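Local atomic coordinates of pectinesterase (Sitophilus oryzae, PDB entry 4PMH), a protein that catalyses the hydrolysis of methyl esters in pectin, releasing methanol, and probably helps the rice weevil digest plant cell walls. Residues 254-266 and 304-316. Sequence-based numbering, arbitrary orientation.
Sequences VFAPDTDPHKMYG and PGTSPNGQLIIKE
Thr259 meets Asn309 and Gly310 where the chain leaves strand 254-257 and approaches strand 311-315, two strands whose axes run at 148° to each other and come no closer than 7.6 Å, so they share a core without pairing as one sheet. Two bonds converge on Thr259: its carbonyl O accepts Asn309 N at 2.8 Å, and its OG1 accepts Gln311 N at 2.9 Å in a nearly straight bond. OG1 is placed there by a first torsion that sets it beside its own backbone N.

In the parallel beta-helix of pectinesterases, these strands belong to different sheets, and Phe255 and Leu312 fill the interior between them. Their side chains cross at about a right angle; Leu312 CD1 sits over the centre of the Phe255 ring, with Val254 CG1 on the opposite face. Nearby, Asp258 OD2 hydrogen-bonds Ser294 OG, and the Asp258 side chain touches Trp292, a probable substrate-binding residue.

Gln311 bends at chi2 (-81°), bringing OE1 to Gly266 N at 2.9 Å, with the donor tilted 34° from the carbonyl plane; Tyr26 OH also bonds OE1. Replacing Gln311 by alanine removes the amide, which would probably leave Gly266 N and Tyr26 OH without this shared partner and open a gap beside Met264 O, which lies 3.5 Å from Gln311 CD.

Farther out, Pro261 lays CG and CD against Ser307 O, both 3.1 Å away. An Asx turn, with Asp260 OD1 accepting His262 N, precedes the imidazole; His262 NE2 lies only 2.5 Å from Gly305 O, a weak, bent and doubtful bond.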
loop_
_atom_site.group_PDB
_atom_site.type_symbol
_atom_site.label_atom_id
_atom_site.label_comp_id
_atom_site.label_asym_id
_atom_site.label_seq_id
_atom_site.Cartn_x
_atom_site.Cartn_y
_atom_site.Cartn_z
ATOM N N VAL A 254 0.280 -8.850 7.524
ATOM C CA VAL A 254 0.112 -7.431 7.173
ATOM C C VAL A 254 0.866 -7.063 5.890
ATOM O O VAL A 254 0.231 -6.760 4.849
ATOM C CB VAL A 254 0.548 -6.527 8.329
ATOM C CG1 VAL A 254 0.426 -5.054 7.956
ATOM C CG2 VAL A 254 -0.271 -6.843 9.571
ATOM N N PHE A 255 2.202 -7.086 5.957
ATOM C CA PHE A 255 3.069 -6.624 4.883
ATOM C C PHE A 255 3.557 -7.751 3.983
ATOM O O PHE A 255 3.936 -8.816 4.465
ATOM C CB PHE A 255 4.283 -5.889 5.458
ATOM C CG PHE A 255 3.923 -4.685 6.284
ATOM C CD1 PHE A 255 3.643 -3.479 5.689
ATOM C CD2 PHE A 255 3.837 -4.774 7.664
ATOM C CE1 PHE A 255 3.295 -2.369 6.451
ATOM C CE2 PHE A 255 3.499 -3.677 8.440
ATOM C CZ PHE A 255 3.223 -2.476 7.833
ATOM N N ALA A 256 3.552 -7.501 2.674
ATOM C CA ALA A 256 4.112 -8.420 1.689
ATOM C C ALA A 256 4.933 -7.647 0.655
ATOM O O ALA A 256 4.527 -7.498 -0.480
ATOM C CB ALA A 256 3.025 -9.265 1.015
ATOM N N PRO A 257 6.136 -7.185 1.047
ATOM C CA PRO A 257 6.997 -6.484 0.086
ATOM C C PRO A 257 7.718 -7.385 -0.904
ATOM O O PRO A 257 8.122 -8.502 -0.547
ATOM C CB PRO A 257 8.010 -5.738 0.980
ATOM C CG PRO A 257 7.803 -6.252 2.363
ATOM C CD PRO A 257 6.801 -7.371 2.346
ATOM N N ASP A 258 7.844 -6.905 -2.150
ATOM C CA ASP A 258 8.647 -7.577 -3.180
ATOM C C ASP A 258 9.799 -6.670 -3.615
ATOM O O ASP A 258 10.259 -6.690 -4.766
ATOM C CB ASP A 258 7.774 -8.049 -4.362
ATOM C CG ASP A 258 7.343 -6.933 -5.307
ATOM O OD1 ASP A 258 7.206 -5.761 -4.898
ATOM O OD2 ASP A 258 7.070 -7.281 -6.487
ATOM N N THR A 259 10.286 -5.897 -2.654
ATOM C CA THR A 259 11.399 -4.993 -2.867
ATOM C C THR A 259 12.542 -5.647 -3.630
ATOM O O THR A 259 13.015 -6.736 -3.274
ATOM C CB THR A 259 11.970 -4.520 -1.520
ATOM O OG1 THR A 259 10.903 -4.281 -0.587
ATOM C CG2 THR A 259 12.799 -3.275 -1.728
ATOM N N ASP A 260 12.981 -4.975 -4.682
ATOM C CA ASP A 260 14.160 -5.395 -5.452
ATOM C C ASP A 260 15.387 -5.555 -4.526
ATOM O O ASP A 260 15.625 -4.685 -3.688
ATOM C CB ASP A 260 14.441 -4.360 -6.569
ATOM C CG ASP A 260 15.524 -4.809 -7.553
ATOM O OD1 ASP A 260 16.723 -4.822 -7.179
ATOM O OD2 ASP A 260 15.181 -5.103 -8.717
ATOM N N PRO A 261 16.161 -6.662 -4.682
ATOM C CA PRO A 261 17.345 -6.938 -3.829
ATOM C C PRO A 261 18.408 -5.841 -3.835
ATOM O O PRO A 261 19.128 -5.683 -2.864
ATOM C CB PRO A 261 17.903 -8.245 -4.400
ATOM C CG PRO A 261 17.310 -8.362 -5.759
ATOM C CD PRO A 261 15.936 -7.770 -5.628
ATOM N N HIS A 262 18.460 -5.051 -4.901
ATOM C CA HIS A 262 19.422 -3.968 -5.008
ATOM C C HIS A 262 18.876 -2.669 -4.447
ATOM O O HIS A 262 19.593 -1.671 -4.363
ATOM C CB HIS A 262 19.859 -3.829 -6.472
ATOM C CG HIS A 262 20.368 -5.115 -7.045
ATOM N ND1 HIS A 262 21.711 -5.416 -7.134
ATOM C CD2 HIS A 262 19.710 -6.215 -7.487
ATOM C CE1 HIS A 262 21.859 -6.631 -7.631
ATOM N NE2 HIS A 262 20.661 -7.138 -7.855
ATOM N N LYS A 263 17.611 -2.685 -4.043
ATOM C CA LYS A 263 16.984 -1.525 -3.413
ATOM C C LYS A 263 17.168 -1.626 -1.899
ATOM O O LYS A 263 16.721 -2.584 -1.274
ATOM C CB LYS A 263 15.488 -1.455 -3.792
ATOM C CG LYS A 263 14.840 -0.095 -3.566
ATOM C CD LYS A 263 13.338 -0.072 -3.885
ATOM C CE LYS A 263 13.031 0.130 -5.351
ATOM N NZ LYS A 263 11.643 0.617 -5.596
ATOM N N MET A 264 17.818 -0.616 -1.325
ATOM C CA MET A 264 18.052 -0.525 0.106
ATOM C C MET A 264 16.773 -0.236 0.896
ATOM O O MET A 264 16.573 -0.749 1.998
ATOM C CB MET A 264 19.039 0.625 0.385
ATOM C CG MET A 264 20.374 0.237 0.994
ATOM S SD MET A 264 21.045 1.632 1.939
ATOM C CE MET A 264 21.167 0.945 3.587
ATOM N N TYR A 265 15.962 0.656 0.346
ATOM C CA TYR A 265 14.801 1.204 1.028
ATOM C C TYR A 265 13.495 0.645 0.483
ATOM O O TYR A 265 13.020 1.073 -0.570
ATOM C CB TYR A 265 14.818 2.737 0.912
ATOM C CG TYR A 265 16.099 3.316 1.479
ATOM C CD1 TYR A 265 16.343 3.267 2.831
ATOM C CD2 TYR A 265 17.080 3.842 0.652
ATOM C CE1 TYR A 265 17.525 3.769 3.371
ATOM C CE2 TYR A 265 18.263 4.341 1.176
ATOM C CZ TYR A 265 18.480 4.297 2.531
ATOM O OH TYR A 265 19.653 4.779 3.068
ATOM N N GLY A 266 12.910 -0.293 1.231
ATOM C CA GLY A 266 11.574 -0.794 0.940
ATOM C C GLY A 266 10.566 -0.049 1.783
ATOM O O GLY A 266 10.349 1.151 1.594
ATOM N N PRO A 304 19.295 -15.493 -4.879
ATOM C CA PRO A 304 19.736 -14.385 -4.014
ATOM C C PRO A 304 20.482 -13.319 -4.797
ATOM O O PRO A 304 21.408 -13.652 -5.537
ATOM C CB PRO A 304 20.672 -15.056 -2.999
ATOM C CG PRO A 304 20.325 -16.504 -3.023
ATOM C CD PRO A 304 19.721 -16.814 -4.367
ATOM N N GLY A 305 20.060 -12.064 -4.668
ATOM C CA GLY A 305 20.632 -10.955 -5.444
ATOM C C GLY A 305 19.928 -10.633 -6.758
ATOM O O GLY A 305 20.150 -9.565 -7.328
ATOM N N THR A 306 19.086 -11.548 -7.248
ATOM C CA THR A 306 18.327 -11.338 -8.476
ATOM C C THR A 306 16.812 -11.351 -8.190
ATOM O O THR A 306 16.093 -10.435 -8.627
ATOM C CB THR A 306 18.702 -12.391 -9.544
ATOM O OG1 THR A 306 20.099 -12.277 -9.861
ATOM C CG2 THR A 306 17.890 -12.214 -10.808
ATOM N N SER A 307 16.336 -12.376 -7.474
ATOM C CA SER A 307 14.932 -12.455 -7.065
ATOM C C SER A 307 14.585 -11.319 -6.101
ATOM O O SER A 307 15.476 -10.786 -5.447
ATOM C CB SER A 307 14.611 -13.802 -6.434
ATOM O OG SER A 307 14.964 -14.877 -7.291
ATOM N N PRO A 308 13.293 -10.931 -6.030
ATOM C CA PRO A 308 12.897 -9.924 -5.050
ATOM C C PRO A 308 13.242 -10.398 -3.661
ATOM O O PRO A 308 13.264 -11.612 -3.410
ATOM C CB PRO A 308 11.371 -9.856 -5.181
ATOM C CG PRO A 308 11.029 -10.493 -6.472
ATOM C CD PRO A 308 12.146 -11.436 -6.811
ATOM N N ASN A 309 13.539 -9.462 -2.772
ATOM C CA ASN A 309 13.719 -9.813 -1.392
ATOM C C ASN A 309 13.204 -8.686 -0.520
ATOM O O ASN A 309 13.932 -7.735 -0.179
ATOM C CB ASN A 309 15.180 -10.175 -1.101
ATOM C CG ASN A 309 15.358 -10.859 0.240
ATOM O OD1 ASN A 309 14.467 -11.571 0.751
ATOM N ND2 ASN A 309 16.525 -10.631 0.833
ATOM N N GLY A 310 11.914 -8.802 -0.190
ATOM C CA GLY A 310 11.161 -7.735 0.481
ATOM C C GLY A 310 11.870 -7.104 1.668
ATOM O O GLY A 310 12.393 -7.808 2.528
ATOM N N GLN A 311 11.865 -5.775 1.715
ATOM C CA GLN A 311 12.547 -5.017 2.763
ATOM C C GLN A 311 11.521 -4.238 3.563
ATOM O O GLN A 311 10.690 -3.535 2.984
ATOM C CB GLN A 311 13.584 -4.071 2.163
ATOM C CG GLN A 311 14.688 -3.604 3.113
ATOM C CD GLN A 311 14.297 -2.469 4.038
ATOM O OE1 GLN A 311 13.392 -1.683 3.742
ATOM N NE2 GLN A 311 14.978 -2.381 5.183
ATOM N N LEU A 312 11.602 -4.370 4.892
ATOM C CA LEU A 312 10.676 -3.748 5.828
ATOM C C LEU A 312 11.328 -3.499 7.185
ATOM O O LEU A 312 11.846 -4.406 7.789
ATOM C CB LEU A 312 9.463 -4.648 6.067
ATOM C CG LEU A 312 8.510 -4.248 7.182
ATOM C CD1 LEU A 312 7.840 -2.897 6.947
ATOM C CD2 LEU A 312 7.445 -5.321 7.313
ATOM N N ILE A 313 11.258 -2.267 7.652
ATOM C CA ILE A 313 11.638 -1.921 9.010
ATOM C C ILE A 313 10.447 -1.313 9.757
ATOM O O ILE A 313 9.818 -0.370 9.275
ATOM C CB ILE A 313 12.824 -0.965 8.992
ATOM C CG1 ILE A 313 14.053 -1.755 8.530
ATOM C CG2 ILE A 313 13.044 -0.338 10.381
ATOM C CD1 ILE A 313 15.260 -0.888 8.306
ATOM N N ILE A 314 10.127 -1.884 10.919
ATOM C CA ILE A 314 9.136 -1.304 11.830
ATOM C C ILE A 314 9.889 -0.731 13.011
ATOM O O ILE A 314 10.514 -1.468 13.769
ATOM C CB ILE A 314 8.112 -2.331 12.289
ATOM C CG1 ILE A 314 7.349 -2.875 11.083
ATOM C CG2 ILE A 314 7.134 -1.703 13.278
ATOM C CD1 ILE A 314 6.580 -4.144 11.356
ATOM N N LYS A 315 9.859 0.593 13.130
ATOM C CA LYS A 315 10.655 1.332 14.115
ATOM C C LYS A 315 9.785 2.216 15.016
ATOM O O LYS A 315 8.927 2.943 14.517
ATOM C CB LYS A 315 11.623 2.245 13.369
ATOM C CG LYS A 315 12.483 3.141 14.246
ATOM C CD LYS A 315 13.655 3.658 13.426
ATOM C CE LYS A 315 14.548 4.608 14.216
ATOM N NZ LYS A 315 15.628 5.139 13.346
ATOM N N GLU A 316 10.026 2.169 16.333
ATOM C CA GLU A 316 9.351 3.057 17.292
ATOM C C GLU A 316 7.841 3.100 17.097
ATOM O O GLU A 316 7.204 4.142 17.129
ATOM C CB GLU A 316 10.039 4.433 17.288
ATOM C CG GLU A 316 11.479 4.240 17.742
ATOM C CD GLU A 316 12.325 5.482 17.781
ATOM O OE1 GLU A 316 11.798 6.557 17.475
ATOM O OE2 GLU A 316 13.519 5.362 18.145
#